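Local coordinates for putative hydrolase (Shewanella frigidimarina, PDB 3LHO), which is probably an iron-dependent dioxygenase of the 2-oxoadipate dioxygenase/decarboxylase family, within the wider glyoxalase-like superfamily of metalloenzymes, at residues 105-119 against 135-149. Numbering follows the deposited sequence.
Sequences SPEVQKSIHGLIDQV and HWDVDKATYQALLAE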
ATOM      1  N   SER A 105     -19.532  13.498   2.237  1.00 18.77           N
ATOM      2  CA  SER A 105     -20.232  14.792   2.143  1.00 19.51           C
ATOM      3  C   SER A 105     -20.009  15.469   0.784  1.00 21.89           C
ATOM      4  O   SER A 105     -18.943  15.305   0.176  1.00 23.19           O
ATOM      5  CB  SER A 105     -19.791  15.756   3.274  1.00 18.88           C
ATOM      6  OG  SER A 105     -18.487  16.346   3.048  1.00 22.02           O
ATOM      7  N   PRO A 106     -21.014  16.215   0.292  1.00 20.86           N
ATOM      8  CA  PRO A 106     -20.842  17.009  -0.943  1.00 21.10           C
ATOM      9  C   PRO A 106     -19.545  17.859  -0.949  1.00 20.97           C
ATOM     10  O   PRO A 106     -18.887  18.000  -1.969  1.00 22.96           O
ATOM     11  CB  PRO A 106     -22.090  17.901  -0.953  1.00 22.67           C
ATOM     12  CG  PRO A 106     -23.167  17.034  -0.210  1.00 19.51           C
ATOM     13  CD  PRO A 106     -22.407  16.273   0.817  1.00 22.85           C
ATOM     14  N   GLU A 107     -19.191  18.398   0.207  1.00 21.26           N
ATOM     15  CA  GLU A 107     -18.008  19.217   0.363  1.00 22.06           C
ATOM     16  C   GLU A 107     -16.729  18.400   0.189  1.00 22.14           C
ATOM     17  O   GLU A 107     -15.795  18.820  -0.505  1.00 21.49           O
ATOM     18  CB  GLU A 107     -18.053  19.932   1.731  1.00 25.06           C
ATOM     19  CG  GLU A 107     -19.253  20.935   1.836  1.00 28.74           C
ATOM     20  CD  GLU A 107     -20.595  20.318   2.333  1.00 38.25           C
ATOM     21  OE1 GLU A 107     -20.698  19.091   2.490  1.00 32.09           O
ATOM     22  OE2 GLU A 107     -21.559  21.081   2.556  1.00 38.84           O
ATOM     23  N   VAL A 108     -16.679  17.218   0.767  1.00 18.93           N
ATOM     24  CA  VAL A 108     -15.516  16.368   0.514  1.00 22.04           C
ATOM     25  C   VAL A 108     -15.423  15.904  -0.978  1.00 17.16           C
ATOM     26  O   VAL A 108     -14.336  15.846  -1.557  1.00 19.14           O
ATOM     27  CB  VAL A 108     -15.526  15.178   1.486  1.00 17.50           C
ATOM     28  CG1 VAL A 108     -14.587  14.081   1.017  1.00 14.93           C
ATOM     29  CG2 VAL A 108     -15.127  15.685   2.881  1.00 24.95           C
ATOM     30  N   GLN A 109     -16.570  15.577  -1.566  1.00 17.50           N
ATOM     31  CA  GLN A 109     -16.631  15.130  -2.947  1.00 18.85           C
ATOM     32  C   GLN A 109     -16.074  16.226  -3.839  1.00 19.88           C
ATOM     33  O   GLN A 109     -15.240  15.968  -4.683  1.00 21.49           O
ATOM     34  CB  GLN A 109     -18.061  14.775  -3.356  1.00 19.36           C
ATOM     35  CG  GLN A 109     -18.724  13.638  -2.561  1.00 19.55           C
ATOM     36  CD  GLN A 109     -19.938  13.078  -3.241  1.00 27.88           C
ATOM     37  OE1 GLN A 109     -19.966  12.992  -4.457  1.00 31.56           O
ATOM     38  NE2 GLN A 109     -20.974  12.686  -2.454  1.00 13.75           N
ATOM     39  N   LYS A 110     -16.497  17.471  -3.609  1.00 20.84           N
ATOM     40  CA  LYS A 110     -16.012  18.591  -4.406  1.00 20.27           C
ATOM     41  C   LYS A 110     -14.517  18.752  -4.226  1.00 18.95           C
ATOM     42  O   LYS A 110     -13.796  18.992  -5.216  1.00 17.81           O
ATOM     43  CB  LYS A 110     -16.754  19.889  -4.042  1.00 22.55           C
ATOM     44  CG  LYS A 110     -16.189  21.173  -4.699  1.00 33.57           C
ATOM     45  CD  LYS A 110     -17.183  22.359  -4.627  1.00 42.96           C
ATOM     46  CE  LYS A 110     -16.649  23.592  -5.373  1.00 49.35           C
ATOM     47  NZ  LYS A 110     -17.717  24.634  -5.638  1.00 55.62           N
ATOM     48  N   SER A 111     -14.025  18.615  -2.990  1.00 17.11           N
ATOM     49  CA  SER A 111     -12.595  18.794  -2.751  1.00 19.18           C
ATOM     50  C   SER A 111     -11.765  17.724  -3.457  1.00 19.38           C
ATOM     51  O   SER A 111     -10.731  18.034  -4.030  1.00 17.06           O
ATOM     52  CB  SER A 111     -12.262  18.799  -1.258  1.00 19.92           C
ATOM     53  OG  SER A 111     -12.663  20.041  -0.698  1.00 19.50           O
ATOM     54  N   ILE A 112     -12.223  16.479  -3.398  1.00 17.29           N
ATOM     55  CA  ILE A 112     -11.505  15.356  -4.001  1.00 18.34           C
ATOM     56  C   ILE A 112     -11.508  15.552  -5.513  1.00 19.93           C
ATOM     57  O   ILE A 112     -10.434  15.493  -6.131  1.00 17.09           O
ATOM     58  CB  ILE A 112     -12.085  14.005  -3.613  1.00 17.52           C
ATOM     59  CG1 ILE A 112     -11.802  13.720  -2.126  1.00 21.24           C
ATOM     60  CG2 ILE A 112     -11.535  12.850  -4.485  1.00 13.72           C
ATOM     61  CD1 ILE A 112     -12.632  12.548  -1.558  1.00 17.44           C
ATOM     62  N   HIS A 113     -12.671  15.874  -6.096  1.00 16.66           N
ATOM     63  CA  HIS A 113     -12.705  16.159  -7.543  1.00 20.17           C
ATOM     64  C   HIS A 113     -11.774  17.270  -7.925  1.00 18.48           C
ATOM     65  O   HIS A 113     -11.120  17.210  -8.975  1.00 23.10           O
ATOM     66  CB  HIS A 113     -14.101  16.453  -8.051  1.00 19.65           C
ATOM     67  CG  HIS A 113     -14.894  15.229  -8.287  1.00 21.03           C
ATOM     68  ND1 HIS A 113     -14.758  14.473  -9.433  1.00 22.17           N
ATOM     69  CD2 HIS A 113     -15.801  14.596  -7.514  1.00 22.08           C
ATOM     70  CE1 HIS A 113     -15.584  13.443  -9.365  1.00 18.35           C
ATOM     71  NE2 HIS A 113     -16.204  13.479  -8.198  1.00 23.16           N
ATOM     72  N   GLY A 114     -11.650  18.266  -7.059  1.00 20.76           N
ATOM     73  CA  GLY A 114     -10.771  19.376  -7.308  1.00 18.18           C
ATOM     74  C   GLY A 114      -9.310  19.017  -7.388  1.00 23.37           C
ATOM     75  O   GLY A 114      -8.544  19.644  -8.142  1.00 20.02           O
ATOM     76  N   LEU A 115      -8.896  18.018  -6.601  1.00 22.11           N
ATOM     77  CA  LEU A 115      -7.505  17.554  -6.650  1.00 19.81           C
ATOM     78  C   LEU A 115      -7.272  16.749  -7.924  1.00 19.47           C
ATOM     79  O   LEU A 115      -6.284  16.930  -8.599  1.00 17.33           O
ATOM     80  CB  LEU A 115      -7.195  16.695  -5.415  1.00 21.19           C
ATOM     81  CG  LEU A 115      -7.527  17.284  -4.012  1.00 19.52           C
ATOM     82  CD1 LEU A 115      -7.080  16.335  -2.923  1.00 21.32           C
ATOM     83  CD2 LEU A 115      -6.897  18.636  -3.769  1.00 20.82           C
ATOM     84  N   ILE A 116      -8.192  15.851  -8.238  1.00 18.53           N
ATOM     85  CA  ILE A 116      -8.008  14.967  -9.400  1.00 21.41           C
ATOM     86  C   ILE A 116      -8.147  15.718 -10.720  1.00 18.66           C
ATOM     87  O   ILE A 116      -7.545  15.335 -11.696  1.00 21.11           O
ATOM     88  CB  ILE A 116      -8.938  13.766  -9.339  1.00 19.71           C
ATOM     89  CG1 ILE A 116      -8.691  12.975  -8.024  1.00 20.93           C
ATOM     90  CG2 ILE A 116      -8.754  12.855 -10.583  1.00 14.78           C
ATOM     91  CD1 ILE A 116      -7.253  12.520  -7.865  1.00 18.99           C
ATOM     92  N   ASP A 117      -8.897  16.829 -10.731  1.00 17.70           N
ATOM     93  CA  ASP A 117      -8.986  17.675 -11.908  1.00 19.07           C
ATOM     94  C   ASP A 117      -7.615  18.161 -12.236  1.00 18.61           C
ATOM     95  O   ASP A 117      -7.339  18.479 -13.382  1.00 21.06           O
ATOM     96  CB  ASP A 117      -9.880  18.899 -11.691  1.00 20.41           C
ATOM     97  CG  ASP A 117     -11.337  18.575 -11.743  1.00 22.87           C
ATOM     98  OD1 ASP A 117     -11.693  17.442 -12.105  1.00 32.38           O
ATOM     99  OD2 ASP A 117     -12.125  19.463 -11.357  1.00 28.36           O
ATOM    100  N   GLN A 118      -6.725  18.237 -11.266  1.00 17.18           N
ATOM    101  CA  GLN A 118      -5.368  18.747 -11.585  1.00 16.21           C
ATOM    102  C   GLN A 118      -4.405  17.719 -12.181  1.00 20.13           C
ATOM    103  O   GLN A 118      -3.311  18.090 -12.678  1.00 19.62           O
ATOM    104  CB  GLN A 118      -4.742  19.386 -10.354  1.00 19.28           C
ATOM    105  CG  GLN A 118      -5.487  20.621  -9.858  1.00 18.27           C
ATOM    106  CD  GLN A 118      -5.035  21.051  -8.464  1.00 24.60           C
ATOM    107  OE1 GLN A 118      -3.899  21.487  -8.277  1.00 19.78           O
ATOM    108  NE2 GLN A 118      -5.936  20.947  -7.476  1.00 24.19           N
ATOM    109  N   VAL A 119      -4.783  16.446 -12.119  1.00 17.38           N
ATOM    110  CA  VAL A 119      -4.002  15.363 -12.721  1.00 17.18           C
ATOM    111  C   VAL A 119      -4.104  15.424 -14.261  1.00 17.63           C
ATOM    112  O   VAL A 119      -5.189  15.334 -14.831  1.00 17.31           O
ATOM    113  CB  VAL A 119      -4.487  13.983 -12.258  1.00 18.44           C
ATOM    114  CG1 VAL A 119      -3.687  12.856 -12.978  1.00 16.28           C
ATOM    115  CG2 VAL A 119      -4.397  13.843 -10.717  1.00 16.02           C
ATOM    116  N   HIS A 135      -0.057  15.386  -7.664  1.00 20.80           N
ATOM    117  CA  HIS A 135      -0.211  16.144  -8.904  1.00 20.98           C
ATOM    118  C   HIS A 135      -0.986  17.466  -8.693  1.00 23.20           C
ATOM    119  O   HIS A 135      -1.264  18.185  -9.662  1.00 25.50           O
ATOM    120  CB  HIS A 135      -0.953  15.302  -9.930  1.00 20.21           C
ATOM    121  CG  HIS A 135      -0.204  14.086 -10.395  1.00 22.98           C
ATOM    122  ND1 HIS A 135       0.302  13.962 -11.676  1.00 25.19           N
ATOM    123  CD2 HIS A 135       0.077  12.918  -9.764  1.00 22.53           C
ATOM    124  CE1 HIS A 135       0.879  12.775 -11.805  1.00 24.76           C
ATOM    125  NE2 HIS A 135       0.762  12.124 -10.657  1.00 25.29           N
ATOM    126  N   TRP A 136      -1.338  17.767  -7.438  1.00 19.41           N
ATOM    127  CA  TRP A 136      -2.265  18.844  -7.104  1.00 15.36           C
ATOM    128  C   TRP A 136      -1.699  19.690  -5.972  1.00 17.54           C
ATOM    129  O   TRP A 136      -0.934  19.202  -5.161  1.00 19.69           O
ATOM    130  CB  TRP A 136      -3.647  18.276  -6.690  1.00 17.27           C
ATOM    131  CG  TRP A 136      -3.508  17.146  -5.761  1.00 18.24           C
ATOM    132  CD1 TRP A 136      -3.333  17.223  -4.405  1.00 19.12           C
ATOM    133  CD2 TRP A 136      -3.484  15.758  -6.097  1.00 18.63           C
ATOM    134  NE1 TRP A 136      -3.191  15.969  -3.875  1.00 16.59           N
ATOM    135  CE2 TRP A 136      -3.276  15.045  -4.886  1.00 16.91           C
ATOM    136  CE3 TRP A 136      -3.606  15.040  -7.300  1.00 14.88           C
ATOM    137  CZ2 TRP A 136      -3.208  13.659  -4.841  1.00 17.66           C
ATOM    138  CZ3 TRP A 136      -3.520  13.673  -7.264  1.00 12.67           C
ATOM    139  CH2 TRP A 136      -3.336  12.984  -6.027  1.00 18.15           C
ATOM    140  N   ASP A 137      -2.021  20.975  -6.005  1.00 22.38           N
ATOM    141  CA  ASP A 137      -1.931  21.861  -4.835  1.00 20.78           C
ATOM    142  C   ASP A 137      -3.046  21.508  -3.862  1.00 19.60           C
ATOM    143  O   ASP A 137      -4.180  21.234  -4.262  1.00 19.55           O
ATOM    144  CB  ASP A 137      -2.126  23.306  -5.237  1.00 21.11           C
ATOM    145  CG  ASP A 137      -0.989  23.807  -6.071  1.00 25.06           C
ATOM    146  OD1 ASP A 137       0.150  23.408  -5.768  1.00 28.21           O
ATOM    147  OD2 ASP A 137      -1.239  24.543  -7.038  1.00 38.87           O
ATOM    148  N   VAL A 138      -2.723  21.521  -2.584  1.00 19.44           N
ATOM    149  CA  VAL A 138      -3.735  21.277  -1.570  1.00 18.82           C
ATOM    150  C   VAL A 138      -3.376  22.082  -0.324  1.00 20.04           C
ATOM    151  O   VAL A 138      -2.187  22.215   0.023  1.00 18.04           O
ATOM    152  CB  VAL A 138      -3.883  19.764  -1.307  1.00 21.42           C
ATOM    153  CG1 VAL A 138      -2.547  19.100  -1.017  1.00 16.64           C
ATOM    154  CG2 VAL A 138      -4.919  19.494  -0.206  1.00 23.21           C
ATOM    155  N   ASP A 139      -4.399  22.628   0.325  1.00 17.92           N
ATOM    156  CA  ASP A 139      -4.188  23.433   1.550  1.00 18.70           C
ATOM    157  C   ASP A 139      -4.577  22.649   2.815  1.00 16.59           C
ATOM    158  O   ASP A 139      -5.174  21.566   2.741  1.00 17.18           O
ATOM    159  CB  ASP A 139      -4.906  24.802   1.500  1.00 19.04           C
ATOM    160  CG  ASP A 139      -6.432  24.704   1.440  1.00 21.08           C
ATOM    161  OD1 ASP A 139      -7.036  23.629   1.637  1.00 24.14           O
ATOM    162  OD2 ASP A 139      -7.027  25.752   1.141  1.00 26.86           O
ATOM    163  N   LYS A 140      -4.252  23.219   3.967  1.00 17.56           N
ATOM    164  CA  LYS A 140      -4.414  22.512   5.235  1.00 18.14           C
ATOM    165  C   LYS A 140      -5.873  22.268   5.542  1.00 18.12           C
ATOM    166  O   LYS A 140      -6.214  21.196   6.036  1.00 18.70           O
ATOM    167  CB  LYS A 140      -3.738  23.283   6.384  1.00 19.51           C
ATOM    168  CG  LYS A 140      -2.207  23.362   6.234  1.00 21.19           C
ATOM    169  CD  LYS A 140      -1.514  23.955   7.464  1.00 17.05           C
ATOM    170  CE  LYS A 140      -1.643  25.420   7.543  1.00 13.92           C
ATOM    171  NZ  LYS A 140      -1.071  25.921   8.852  1.00 13.38           N
ATOM    172  N   ALA A 141      -6.738  23.243   5.238  1.00 18.09           N
ATOM    173  CA  ALA A 141      -8.168  23.128   5.554  1.00 18.82           C
ATOM    174  C   ALA A 141      -8.794  22.014   4.741  1.00 16.48           C
ATOM    175  O   ALA A 141      -9.699  21.300   5.239  1.00 20.15           O
ATOM    176  CB  ALA A 141      -8.912  24.474   5.282  1.00 18.82           C
ATOM    177  N   THR A 142      -8.333  21.863   3.503  1.00 19.04           N
ATOM    178  CA  THR A 142      -8.808  20.757   2.627  1.00 18.21           C
ATOM    179  C   THR A 142      -8.389  19.406   3.179  1.00 18.74           C
ATOM    180  O   THR A 142      -9.212  18.491   3.304  1.00 17.23           O
ATOM    181  CB  THR A 142      -8.343  20.950   1.177  1.00 16.83           C
ATOM    182  OG1 THR A 142      -8.924  22.152   0.658  1.00 18.24           O
ATOM    183  CG2 THR A 142      -8.793  19.772   0.291  1.00 17.27           C
ATOM    184  N   TYR A 143      -7.108  19.284   3.530  1.00 17.38           N
ATOM    185  CA  TYR A 143      -6.612  18.108   4.203  1.00 17.49           C
ATOM    186  C   TYR A 143      -7.431  17.756   5.430  1.00 16.70           C
ATOM    187  O   TYR A 143      -7.820  16.605   5.580  1.00 18.03           O
ATOM    188  CB  TYR A 143      -5.150  18.277   4.581  1.00 17.13           C
ATOM    189  CG  TYR A 143      -4.589  17.119   5.334  1.00 11.47           C
ATOM    190  CD1 TYR A 143      -4.301  15.928   4.694  1.00 16.80           C
ATOM    191  CD2 TYR A 143      -4.295  17.212   6.693  1.00 15.56           C
ATOM    192  CE1 TYR A 143      -3.743  14.835   5.397  1.00 17.30           C
ATOM    193  CE2 TYR A 143      -3.756  16.109   7.407  1.00 23.54           C
ATOM    194  CZ  TYR A 143      -3.473  14.927   6.741  1.00 21.53           C
ATOM    195  OH  TYR A 143      -2.953  13.834   7.425  1.00 20.18           O
ATOM    196  N   GLN A 144      -7.721  18.743   6.291  1.00 17.66           N
ATOM    197  CA  GLN A 144      -8.518  18.475   7.506  1.00 18.83           C
ATOM    198  C   GLN A 144      -9.942  18.038   7.241  1.00 17.29           C
ATOM    199  O   GLN A 144     -10.467  17.185   7.973  1.00 19.17           O
ATOM    200  CB  GLN A 144      -8.600  19.729   8.412  1.00 21.89           C
ATOM    201  CG  GLN A 144      -7.302  20.026   9.138  1.00 33.75           C
ATOM    202  CD  GLN A 144      -6.974  18.960  10.166  1.00 41.38           C
ATOM    203  OE1 GLN A 144      -7.882  18.371  10.772  1.00 37.88           O
ATOM    204  NE2 GLN A 144      -5.677  18.689  10.355  1.00 45.28           N
ATOM    205  N   ALA A 145     -10.580  18.652   6.242  1.00 17.33           N
ATOM    206  CA  ALA A 145     -11.971  18.311   5.867  1.00 19.45           C
ATOM    207  C   ALA A 145     -12.021  16.850   5.407  1.00 17.45           C
ATOM    208  O   ALA A 145     -12.904  16.116   5.792  1.00 18.44           O
ATOM    209  CB  ALA A 145     -12.510  19.258   4.762  1.00 18.49           C
ATOM    210  N   LEU A 146     -11.044  16.434   4.599  1.00 19.85           N
ATOM    211  CA  LEU A 146     -10.964  15.030   4.163  0.50 17.92           C
ATOM    212  C   LEU A 146     -10.732  14.119   5.368  1.00 18.36           C
ATOM    213  O   LEU A 146     -11.449  13.101   5.558  1.00 16.58           O
ATOM    214  CB  LEU A 146      -9.855  14.839   3.112  0.50 17.29           C
ATOM    215  CG  LEU A 146     -10.280  14.940   1.632  0.50 17.54           C
ATOM    216  CD1 LEU A 146     -10.911  16.298   1.261  0.50 11.82           C
ATOM    217  CD2 LEU A 146      -9.074  14.638   0.734  0.50 13.91           C
ATOM    218  N   LEU A 147      -9.765  14.509   6.198  1.00 20.30           N
ATOM    219  CA  LEU A 147      -9.357  13.719   7.350  1.00 19.78           C
ATOM    220  C   LEU A 147     -10.536  13.509   8.307  1.00 19.76           C
ATOM    221  O   LEU A 147     -10.644  12.462   8.872  1.00 21.56           O
ATOM    222  CB  LEU A 147      -8.132  14.375   8.028  1.00 21.84           C
ATOM    223  CG  LEU A 147      -7.379  13.640   9.137  1.00 21.95           C
ATOM    224  CD1 LEU A 147      -6.784  12.289   8.667  1.00 21.52           C
ATOM    225  CD2 LEU A 147      -6.287  14.527   9.700  1.00 25.66           C
ATOM    226  N   ALA A 148     -11.451  14.460   8.388  1.00 19.86           N
ATOM    227  CA  ALA A 148     -12.599  14.365   9.313  1.00 22.73           C
ATOM    228  C   ALA A 148     -13.544  13.238   8.917  1.00 23.75           C
ATOM    229  O   ALA A 148     -14.239  12.697   9.757  1.00 26.57           O
ATOM    230  CB  ALA A 148     -13.367  15.708   9.387  1.00 20.92           C
ATOM    231  N   GLU A 149     -13.566  12.884   7.641  1.00 22.38           N
ATOM    232  CA  GLU A 149     -14.463  11.831   7.166  1.00 21.11           C
ATOM    233  C   GLU A 149     -13.722  10.567   6.710  1.00 21.04           C
ATOM    234  O   GLU A 149     -14.282   9.490   6.759  1.00 22.19           O
ATOM    235  CB  GLU A 149     -15.311  12.373   6.026  1.00 20.31           C
ATOM    236  CG  GLU A 149     -16.332  13.379   6.478  1.00 24.80           C
ATOM    237  CD  GLU A 149     -17.142  13.924   5.333  1.00 26.90           C
ATOM    238  OE1 GLU A 149     -17.489  13.125   4.438  1.00 22.85           O
ATOM    239  OE2 GLU A 149     -17.397  15.151   5.301  1.00 23.26           O
TER
HETATM  240  O   HOH W   1     -10.886  21.705  -1.500  1.00 29.56           O
HETATM  241  O   HOH W   2      -0.256  18.121 -12.226  1.00 38.98           O
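Ser105 OG is gripped twice: it donates to Glu149 OE2 at 2.8 Å and accepts from Val108 N at 3.0 Å, the N-cap bond that starts helix 106-116. This cap sits at one end of a steeply crossed helix pair, 106-116 against 140-149, with axes 9.7 Å apart and 127° between their directions. The Glu149 carboxylate closes a two-point clasp, since its OE1 takes Ser105 N at 3.0 Å in a nearly straight bond (172°), and both oxygens use their syn lone pairs. Two bonds side by side, one to each oxygen, hold the carboxylate against rotation, and its position at the N-terminus of helix 106-116 would probably stabilise its negative charge. An alanine in place of Glu149 would probably leave Ser105 N and OG without these acceptors and uncover Val108 CG2, which now lies against the carboxylate. Between the helices, Ser111 CB meets Thr142 CG2 and Leu146 CD1, while a water hydrogen-bonds to both Ser111 OG and Thr142 OG1; Leu146 CD2 packs on Ile112 CG1. At the far end, Leu115 CB sits over one face of the Trp136 indole, 3.9 Å from the five-membered-ring centroid, a CH-pi contact. Val119 CG2 meets the same indole at its edge, and Trp136 NE1 bonds to Ala157 O, tying the loop that carries Trp136 to helix 151-159. With its chain extended beyond CG, Gln118 bridges both segments: NE2 donates to Gly114 O, and OE1 accepts from Asp137 N at 3.0 Å, the donor tilted 30° from the carbonyl plane.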